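Local coordinates for protein T cell receptor gamma chain (PDB 7L15) that pairs with a T cell receptor mu chain to form a marsupial gamma mu T cell receptor, which probably recognises antigen at the T cell surface, at residues 141-155 / 183-197. Sequence-based numbering, arbitrary orientation.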
# COMPACT_ATOMS: atom_id res chain seq x y z
N GLN B 141 -19.05 -8.26 22.03
CA GLN B 141 -18.04 -7.88 23.02
C GLN B 141 -16.91 -7.10 22.38
O GLN B 141 -15.76 -7.20 22.80
CB GLN B 141 -17.46 -9.09 23.74
CG GLN B 141 -18.33 -9.65 24.80
CD GLN B 141 -17.58 -10.64 25.65
OE1 GLN B 141 -17.29 -10.37 26.80
NE2 GLN B 141 -17.24 -11.78 25.07
N SER B 142 -17.22 -6.35 21.33
CA SER B 142 -16.22 -5.56 20.64
C SER B 142 -16.95 -4.48 19.85
O SER B 142 -18.16 -4.55 19.65
CB SER B 142 -15.34 -6.43 19.73
OG SER B 142 -16.10 -7.29 18.90
N GLY B 143 -16.20 -3.47 19.43
CA GLY B 143 -16.82 -2.31 18.81
C GLY B 143 -16.03 -1.84 17.62
O GLY B 143 -14.80 -1.89 17.63
N THR B 144 -16.73 -1.37 16.59
CA THR B 144 -16.09 -1.00 15.33
C THR B 144 -16.24 0.50 15.09
O THR B 144 -17.35 1.03 15.05
CB THR B 144 -16.69 -1.78 14.16
OG1 THR B 144 -16.59 -3.18 14.42
CG2 THR B 144 -15.95 -1.46 12.86
N TYR B 145 -15.10 1.18 14.97
CA TYR B 145 -15.05 2.55 14.52
C TYR B 145 -14.94 2.55 13.01
O TYR B 145 -14.21 1.74 12.43
CB TYR B 145 -13.84 3.29 15.10
CG TYR B 145 -13.77 3.29 16.59
CD1 TYR B 145 -13.20 2.21 17.27
CD2 TYR B 145 -14.26 4.35 17.33
CE1 TYR B 145 -13.13 2.21 18.65
CE2 TYR B 145 -14.20 4.35 18.70
CZ TYR B 145 -13.63 3.28 19.36
OH TYR B 145 -13.58 3.30 20.73
N ILE B 146 -15.66 3.44 12.37
CA ILE B 146 -15.68 3.50 10.92
C ILE B 146 -15.39 4.93 10.51
O ILE B 146 -16.05 5.86 11.00
CB ILE B 146 -17.05 3.05 10.37
CG1 ILE B 146 -17.36 1.61 10.80
CG2 ILE B 146 -17.10 3.22 8.86
CD1 ILE B 146 -18.84 1.23 10.63
N CYS B 147 -14.43 5.12 9.62
CA CYS B 147 -14.29 6.42 8.98
C CYS B 147 -14.44 6.28 7.48
O CYS B 147 -13.62 5.61 6.83
CB CYS B 147 -12.96 7.11 9.30
SG CYS B 147 -13.00 8.74 8.48
N LEU B 148 -15.44 6.96 6.93
CA LEU B 148 -15.62 7.12 5.49
C LEU B 148 -15.02 8.46 5.06
O LEU B 148 -15.35 9.51 5.61
CB LEU B 148 -17.10 7.05 5.13
CG LEU B 148 -17.52 7.55 3.74
CD1 LEU B 148 -16.96 6.65 2.64
CD2 LEU B 148 -19.03 7.60 3.63
N LEU B 149 -14.12 8.42 4.09
CA LEU B 149 -13.59 9.64 3.48
C LEU B 149 -14.21 9.77 2.10
O LEU B 149 -14.09 8.85 1.28
CB LEU B 149 -12.07 9.56 3.36
CG LEU B 149 -11.26 9.51 4.65
CD1 LEU B 149 -9.81 9.36 4.28
CD2 LEU B 149 -11.47 10.80 5.46
N GLU B 150 -14.87 10.88 1.81
CA GLU B 150 -15.53 10.93 0.52
C GLU B 150 -15.15 12.16 -0.29
O GLU B 150 -14.64 13.16 0.23
CB GLU B 150 -17.05 10.84 0.63
CG GLU B 150 -17.70 11.65 1.68
CD GLU B 150 -19.21 11.45 1.67
OE1 GLU B 150 -19.66 10.34 1.32
OE2 GLU B 150 -19.94 12.41 2.00
N ASP B 151 -15.39 12.01 -1.59
CA ASP B 151 -15.37 13.11 -2.55
C ASP B 151 -13.99 13.77 -2.64
O ASP B 151 -13.88 14.99 -2.67
CB ASP B 151 -16.44 14.14 -2.23
CG ASP B 151 -16.76 15.02 -3.42
OD1 ASP B 151 -16.74 14.48 -4.54
OD2 ASP B 151 -17.02 16.23 -3.24
N PHE B 152 -12.93 12.96 -2.69
CA PHE B 152 -11.60 13.51 -2.86
C PHE B 152 -11.07 13.25 -4.27
O PHE B 152 -11.60 12.41 -5.01
CB PHE B 152 -10.60 13.02 -1.79
CG PHE B 152 -10.48 11.51 -1.65
CD1 PHE B 152 -9.65 10.78 -2.47
CD2 PHE B 152 -11.16 10.84 -0.64
CE1 PHE B 152 -9.52 9.39 -2.32
CE2 PHE B 152 -11.04 9.45 -0.47
CZ PHE B 152 -10.24 8.72 -1.32
N PHE B 153 -10.06 14.03 -4.65
CA PHE B 153 -9.35 13.88 -5.90
C PHE B 153 -7.95 14.45 -5.68
O PHE B 153 -7.84 15.56 -5.14
CB PHE B 153 -10.03 14.61 -7.06
CG PHE B 153 -9.35 14.39 -8.37
CD1 PHE B 153 -8.23 15.13 -8.73
CD2 PHE B 153 -9.80 13.41 -9.24
CE1 PHE B 153 -7.60 14.89 -9.93
CE2 PHE B 153 -9.18 13.17 -10.43
CZ PHE B 153 -8.07 13.91 -10.78
N PRO B 154 -6.89 13.74 -6.09
CA PRO B 154 -6.87 12.47 -6.83
C PRO B 154 -7.23 11.24 -5.99
O PRO B 154 -7.48 11.38 -4.79
CB PRO B 154 -5.42 12.39 -7.31
CG PRO B 154 -4.65 13.03 -6.19
CD PRO B 154 -5.53 14.15 -5.67
N ASN B 155 -7.24 10.06 -6.62
CA ASN B 155 -7.59 8.78 -5.97
C ASN B 155 -6.44 8.19 -5.16
O ASN B 155 -6.18 6.99 -5.24
CB ASN B 155 -8.07 7.79 -7.03
CG ASN B 155 -7.00 7.47 -8.07
OD1 ASN B 155 -6.07 8.24 -8.29
ND2 ASN B 155 -7.13 6.31 -8.72
N SER B 183 -14.17 12.32 -8.37
CA SER B 183 -14.66 12.08 -7.01
C SER B 183 -14.40 10.63 -6.61
O SER B 183 -15.01 9.71 -7.16
CB SER B 183 -16.14 12.42 -6.90
OG SER B 183 -16.62 12.19 -5.60
N TYR B 184 -13.49 10.43 -5.65
CA TYR B 184 -13.22 9.11 -5.11
C TYR B 184 -13.50 9.08 -3.62
O TYR B 184 -13.54 10.12 -2.96
CB TYR B 184 -11.77 8.68 -5.37
CG TYR B 184 -11.43 8.52 -6.84
CD1 TYR B 184 -11.06 9.61 -7.62
CD2 TYR B 184 -11.46 7.26 -7.44
CE1 TYR B 184 -10.74 9.45 -8.97
CE2 TYR B 184 -11.14 7.10 -8.77
CZ TYR B 184 -10.79 8.19 -9.54
OH TYR B 184 -10.49 8.01 -10.87
N SER B 185 -13.65 7.88 -3.08
CA SER B 185 -13.89 7.73 -1.65
C SER B 185 -13.24 6.44 -1.15
O SER B 185 -12.87 5.56 -1.93
CB SER B 185 -15.38 7.74 -1.34
OG SER B 185 -15.99 6.62 -1.93
N GLN B 186 -13.10 6.34 0.17
CA GLN B 186 -12.56 5.13 0.78
C GLN B 186 -13.04 5.05 2.22
O GLN B 186 -13.04 6.05 2.93
CB GLN B 186 -11.02 5.10 0.78
CG GLN B 186 -10.46 3.83 1.36
CD GLN B 186 -8.95 3.84 1.47
OE1 GLN B 186 -8.37 4.77 2.01
NE2 GLN B 186 -8.31 2.79 0.96
N VAL B 187 -13.44 3.85 2.64
CA VAL B 187 -13.83 3.63 4.03
C VAL B 187 -12.75 2.78 4.70
O VAL B 187 -12.20 1.87 4.08
CB VAL B 187 -15.22 2.98 4.13
CG1 VAL B 187 -15.19 1.58 3.66
CG2 VAL B 187 -15.73 3.02 5.54
N SER B 188 -12.43 3.08 5.95
CA SER B 188 -11.66 2.16 6.77
C SER B 188 -12.35 1.98 8.10
O SER B 188 -13.17 2.80 8.52
CB SER B 188 -10.23 2.63 7.01
OG SER B 188 -10.22 3.64 7.99
N TRP B 189 -12.02 0.89 8.79
CA TRP B 189 -12.71 0.63 10.04
C TRP B 189 -11.84 -0.18 10.98
O TRP B 189 -10.97 -0.94 10.56
CB TRP B 189 -14.06 -0.06 9.78
CG TRP B 189 -14.03 -1.44 9.16
CD1 TRP B 189 -14.19 -2.64 9.82
CD2 TRP B 189 -13.93 -1.77 7.76
NE1 TRP B 189 -14.17 -3.68 8.92
CE2 TRP B 189 -14.02 -3.18 7.65
CE3 TRP B 189 -13.77 -1.01 6.60
CZ2 TRP B 189 -13.96 -3.84 6.42
CZ3 TRP B 189 -13.70 -1.67 5.38
CH2 TRP B 189 -13.80 -3.08 5.30
N LEU B 190 -12.09 -0.01 12.28
CA LEU B 190 -11.24 -0.57 13.32
C LEU B 190 -12.12 -1.26 14.35
O LEU B 190 -12.89 -0.60 15.06
CB LEU B 190 -10.38 0.51 13.96
CG LEU B 190 -9.55 0.13 15.19
CD1 LEU B 190 -8.34 -0.69 14.78
CD2 LEU B 190 -9.14 1.36 15.99
N THR B 191 -12.01 -2.58 14.42
CA THR B 191 -12.72 -3.39 15.40
C THR B 191 -11.78 -3.69 16.56
O THR B 191 -10.68 -4.21 16.34
CB THR B 191 -13.21 -4.67 14.73
OG1 THR B 191 -14.03 -4.33 13.60
CG2 THR B 191 -13.99 -5.52 15.71
N VAL B 192 -12.19 -3.34 17.78
CA VAL B 192 -11.35 -3.51 18.96
C VAL B 192 -12.13 -4.17 20.08
O VAL B 192 -13.36 -4.05 20.16
CB VAL B 192 -10.78 -2.17 19.46
CG1 VAL B 192 -10.01 -1.47 18.36
CG2 VAL B 192 -11.90 -1.29 20.00
N LYS B 193 -11.40 -4.86 20.97
CA LYS B 193 -11.99 -5.48 22.15
C LYS B 193 -12.46 -4.43 23.16
O LYS B 193 -12.01 -3.28 23.17
CB LYS B 193 -10.99 -6.40 22.84
CG LYS B 193 -10.52 -7.56 21.99
CD LYS B 193 -9.58 -8.47 22.81
CE LYS B 193 -9.04 -9.61 21.96
NZ LYS B 193 -8.72 -9.10 20.57
N GLU B 194 -13.37 -4.87 24.04
CA GLU B 194 -14.08 -3.96 24.94
C GLU B 194 -13.13 -3.14 25.81
O GLU B 194 -13.38 -1.96 26.08
CB GLU B 194 -15.04 -4.76 25.83
CG GLU B 194 -16.47 -4.25 25.84
CD GLU B 194 -17.47 -5.33 26.21
OE1 GLU B 194 -17.08 -6.51 26.31
OE2 GLU B 194 -18.66 -5.00 26.39
N ASP B 195 -12.03 -3.76 26.28
CA ASP B 195 -11.06 -3.01 27.07
C ASP B 195 -10.56 -1.80 26.31
O ASP B 195 -10.46 -0.70 26.87
CB ASP B 195 -9.88 -3.90 27.45
CG ASP B 195 -10.28 -5.32 27.72
OD1 ASP B 195 -10.74 -6.00 26.76
OD2 ASP B 195 -10.13 -5.76 28.87
N VAL B 196 -10.25 -1.98 25.02
CA VAL B 196 -9.76 -0.87 24.21
C VAL B 196 -10.85 0.14 23.89
O VAL B 196 -10.54 1.24 23.41
CB VAL B 196 -9.10 -1.43 22.94
CG1 VAL B 196 -8.13 -0.41 22.35
CG2 VAL B 196 -8.40 -2.76 23.24
N LEU B 197 -12.12 -0.20 24.15
CA LEU B 197 -13.21 0.74 23.89
C LEU B 197 -13.19 1.93 24.84
O LEU B 197 -13.79 2.96 24.53
CB LEU B 197 -14.56 0.02 23.98
CG LEU B 197 -14.91 -0.81 22.74
CD1 LEU B 197 -16.29 -1.42 22.87
CD2 LEU B 197 -14.84 0.05 21.49
O HOH W 1 -10.64 6.10 6.37
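Thr-144 OG1 is held by two groups. It accepts a hydrogen bond from Thr-191 OG1 (2.9 Å), and it is hydrogen-bonded to the carboxylate of Glu-136 in helix 134-140. Both threonines belong to adjacent antiparallel strands, 142-150 and 183-193, the central pair of the four-stranded sheet in the C1-set immunoglobulin domain. By topology these are strands B and E. Paired backbone bonds tie them together from Gly-143/Val-192 to Leu-149/Gln-186.

One face of the pair meets the T cell receptor mu chain: Trp-189 NE1 hydrogen-bonds to the OG of Ser-188 of the mu chain, and Ile-190 of that chain packs on both Ile-146 and Trp-189. Here Ile-146 CG2 packs on Val-187 CG2 (3.6 Å), while CG1 of the same isoleucine meets Trp-189 CB. Thr-144 CG2 lies 3.7 Å from Trp-189 CD1.

The other face turns into the domain core. Val-192 CG2 meets the edge of the Tyr-145 ring in its plane, 3.9 Å from CE1. A water donates to Cys-147 O and is also bonded to Ser-188 OG of the gamma strand, whose other partner is Trp-161 NE1.

A G1 beta bulge at Asp-151 and Phe-152, both facing Tyr-184, shifts the register by one. Ser-183 OG donates to Asp-151 OD1 on its anti lone pair; the 2.5 Å between these atoms is very short, so the exact length is doubtful. Phe-152 CG sits between its backbone N and carbonyl carbon (chi1 54°), which brings one ring face against Tyr-184 O, offset toward the rim and 3.4 Å from Phe-152 CD2. Beyond the cis peptide before Pro-154, Asn-155 CB makes a CH-pi contact over the centre of the Tyr-184 ring, 3.3 Å from the centroid and 7° off the ring normal.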